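Local coordinates for protein ATP12 ATPase (Paracoccus denitrificans, PDB 2R31) that probably acts as an assembly chaperone of the ATP12 family, assisting the formation of the F1 sector of ATP synthase, at residues Pro122-Ala127 / Ala133-Thr138. Residues are numbered along the deposited sequence; the frame is centred on the assembly and turned at random. Where two conformers were deposited one is given.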
loop_
_atom_site.group_PDB
_atom_site.type_symbol
_atom_site.label_atom_id
_atom_site.label_comp_id
_atom_site.label_asym_id
_atom_site.label_seq_id
_atom_site.Cartn_x
_atom_site.Cartn_y
_atom_site.Cartn_z
ATOM N N PRO A 122 12.996 -12.533 -11.175
ATOM C CA PRO A 122 11.676 -12.841 -11.755
ATOM C C PRO A 122 10.755 -11.654 -11.775
ATOM O O PRO A 122 9.898 -11.546 -12.661
ATOM C CB PRO A 122 11.163 -13.959 -10.865
ATOM C CG PRO A 122 12.409 -14.652 -10.371
ATOM C CD PRO A 122 13.349 -13.516 -10.117
ATOM N N LEU A 123 10.842 -10.755 -10.799
ATOM C CA LEU A 123 10.003 -9.585 -10.733
ATOM C C LEU A 123 10.419 -8.514 -11.726
ATOM O O LEU A 123 9.570 -7.865 -12.343
ATOM C CB LEU A 123 9.909 -9.045 -9.282
ATOM C CG LEU A 123 8.745 -9.877 -8.626
ATOM C CD1 LEU A 123 9.137 -11.204 -8.208
ATOM C CD2 LEU A 123 7.598 -9.004 -8.548
ATOM N N ILE A 124 11.727 -8.340 -11.903
ATOM C CA ILE A 124 12.235 -7.508 -12.985
ATOM C C ILE A 124 11.706 -8.043 -14.324
ATOM O O ILE A 124 11.273 -7.254 -15.189
ATOM C CB ILE A 124 13.774 -7.413 -12.941
ATOM C CG1 ILE A 124 14.316 -6.735 -11.654
ATOM C CG2 ILE A 124 14.393 -6.768 -14.194
ATOM C CD1 ILE A 124 13.951 -5.272 -11.520
ATOM N N ASP A 125 11.775 -9.336 -14.530
ATOM C CA ASP A 125 11.361 -9.933 -15.796
ATOM C C ASP A 125 9.863 -9.762 -15.997
ATOM O O ASP A 125 9.399 -9.483 -17.103
ATOM C CB ASP A 125 11.728 -11.412 -15.889
ATOM C CG ASP A 125 13.206 -11.744 -15.900
ATOM O OD1 ASP A 125 14.025 -10.819 -16.113
ATOM O OD2 ASP A 125 13.544 -12.932 -15.710
ATOM N N TRP A 126 9.082 -9.913 -14.938
ATOM C CA TRP A 126 7.633 -9.687 -14.995
ATOM C C TRP A 126 7.347 -8.266 -15.462
ATOM O O TRP A 126 6.536 -8.022 -16.361
ATOM C CB TRP A 126 6.971 -9.962 -13.633
ATOM C CG TRP A 126 5.576 -9.464 -13.616
ATOM C CD1 TRP A 126 4.489 -10.096 -14.182
ATOM C CD2 TRP A 126 5.108 -8.253 -13.038
ATOM N NE1 TRP A 126 3.380 -9.320 -14.002
ATOM C CE2 TRP A 126 3.711 -8.193 -13.298
ATOM C CE3 TRP A 126 5.705 -7.196 -12.312
ATOM C CZ2 TRP A 126 2.903 -7.144 -12.884
ATOM C CZ3 TRP A 126 4.909 -6.149 -11.909
ATOM C CH2 TRP A 126 3.537 -6.129 -12.191
ATOM N N ALA A 127 7.960 -7.266 -14.854
ATOM C CA ALA A 127 7.719 -5.888 -15.229
ATOM C C ALA A 127 8.168 -5.637 -16.656
ATOM O O ALA A 127 7.510 -4.902 -17.403
ATOM C CB ALA A 127 8.352 -4.920 -14.237
ATOM N N ALA A 133 8.301 -2.612 -19.135
ATOM C CA ALA A 133 9.097 -1.707 -18.312
ATOM C C ALA A 133 10.316 -2.393 -17.748
ATOM O O ALA A 133 10.414 -2.680 -16.554
ATOM C CB ALA A 133 8.233 -1.115 -17.217
ATOM N N PRO A 134 11.289 -2.702 -18.616
ATOM C CA PRO A 134 12.538 -3.368 -18.175
ATOM C C PRO A 134 13.415 -2.421 -17.401
ATOM O O PRO A 134 14.027 -1.444 -17.929
ATOM C CB PRO A 134 13.203 -3.814 -19.519
ATOM C CG PRO A 134 12.703 -2.818 -20.515
ATOM C CD PRO A 134 11.275 -2.578 -20.087
ATOM N N LEU A 135 13.601 -2.703 -16.107
ATOM C CA LEU A 135 14.518 -1.903 -15.308
ATOM C C LEU A 135 15.938 -2.434 -15.444
ATOM O O LEU A 135 16.171 -3.615 -15.549
ATOM C CB LEU A 135 14.187 -1.972 -13.821
ATOM C CG LEU A 135 12.925 -1.268 -13.383
ATOM C CD1 LEU A 135 12.760 -1.379 -11.883
ATOM C CD2 LEU A 135 12.957 0.227 -13.795
ATOM N N ARG A 136 16.857 -1.483 -15.366
ATOM C CA ARG A 136 18.270 -1.788 -15.254
ATOM C C ARG A 136 18.606 -2.004 -13.791
ATOM O O ARG A 136 18.031 -1.331 -12.910
ATOM C CB ARG A 136 19.068 -0.644 -15.857
ATOM C CG ARG A 136 18.809 -0.383 -17.367
ATOM C CD ARG A 136 19.475 0.898 -17.816
ATOM N NE ARG A 136 19.202 1.135 -19.248
ATOM C CZ ARG A 136 19.322 2.343 -19.797
ATOM N NH1 ARG A 136 19.693 3.380 -19.031
ATOM N NH2 ARG A 136 19.080 2.506 -21.091
ATOM N N ILE A 137 19.520 -2.940 -13.558
ATOM C CA ILE A 137 20.033 -3.207 -12.201
ATOM C C ILE A 137 21.493 -2.783 -12.101
ATOM O O ILE A 137 22.177 -2.583 -13.087
ATOM C CB ILE A 137 19.795 -4.657 -11.741
ATOM C CG1 ILE A 137 20.836 -5.571 -12.405
ATOM C CG2 ILE A 137 18.333 -5.062 -11.957
ATOM C CD1 ILE A 137 20.847 -7.011 -11.925
ATOM N N THR A 138 21.943 -2.613 -10.883
ATOM C CA THR A 138 23.336 -2.342 -10.609
ATOM C C THR A 138 23.691 -2.936 -9.288
ATOM O O THR A 138 22.813 -3.405 -8.549
ATOM C CB THR A 138 23.611 -0.804 -10.660
ATOM O OG1 THR A 138 25.040 -0.662 -10.690
ATOM C CG2 THR A 138 22.953 -0.034 -9.522
HETATM O O HOH W 1 11.791 -4.484 -14.900
#
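Ile124 overlaps Leu135 with the end of its longer branch: CD1 of Ile124 lies 4.0 Å from CB of Leu135 and 4.1 Å from CD1 of Leu135, the two side chains crossing nearly at right angles. With CG1 anti to the carbonyl carbon (chi1 -63°), that branch reaches over Leu135, while CG2 of Ile124 rests 3.9 Å from the carbonyl O of Leu135. A looser touch, CG1 of Ile124 to CG2 of Ile137 at 4.4 Å, extends the apolar strip along the returning chain. The backbone closes the turn at the other end, where Ala133 N donates to Ala127 O at 3.0 Å. Between these two grips, one water bridges the main chains: it donates to Ile124 O and to Ala133 O and accepts from Leu135 N, each bond 2.8 Å long. The loop thus doubles back along helix 110-130 toward strand 138-139, which pairs in parallel with strand 104-105, while Ile180 of helix 179-186 touches both Ala127 and Leu135. A single water therefore links three backbone groups between helix and loop beside the apolar overlap, its three bonds consistent with an ordered water that is integral to the interface.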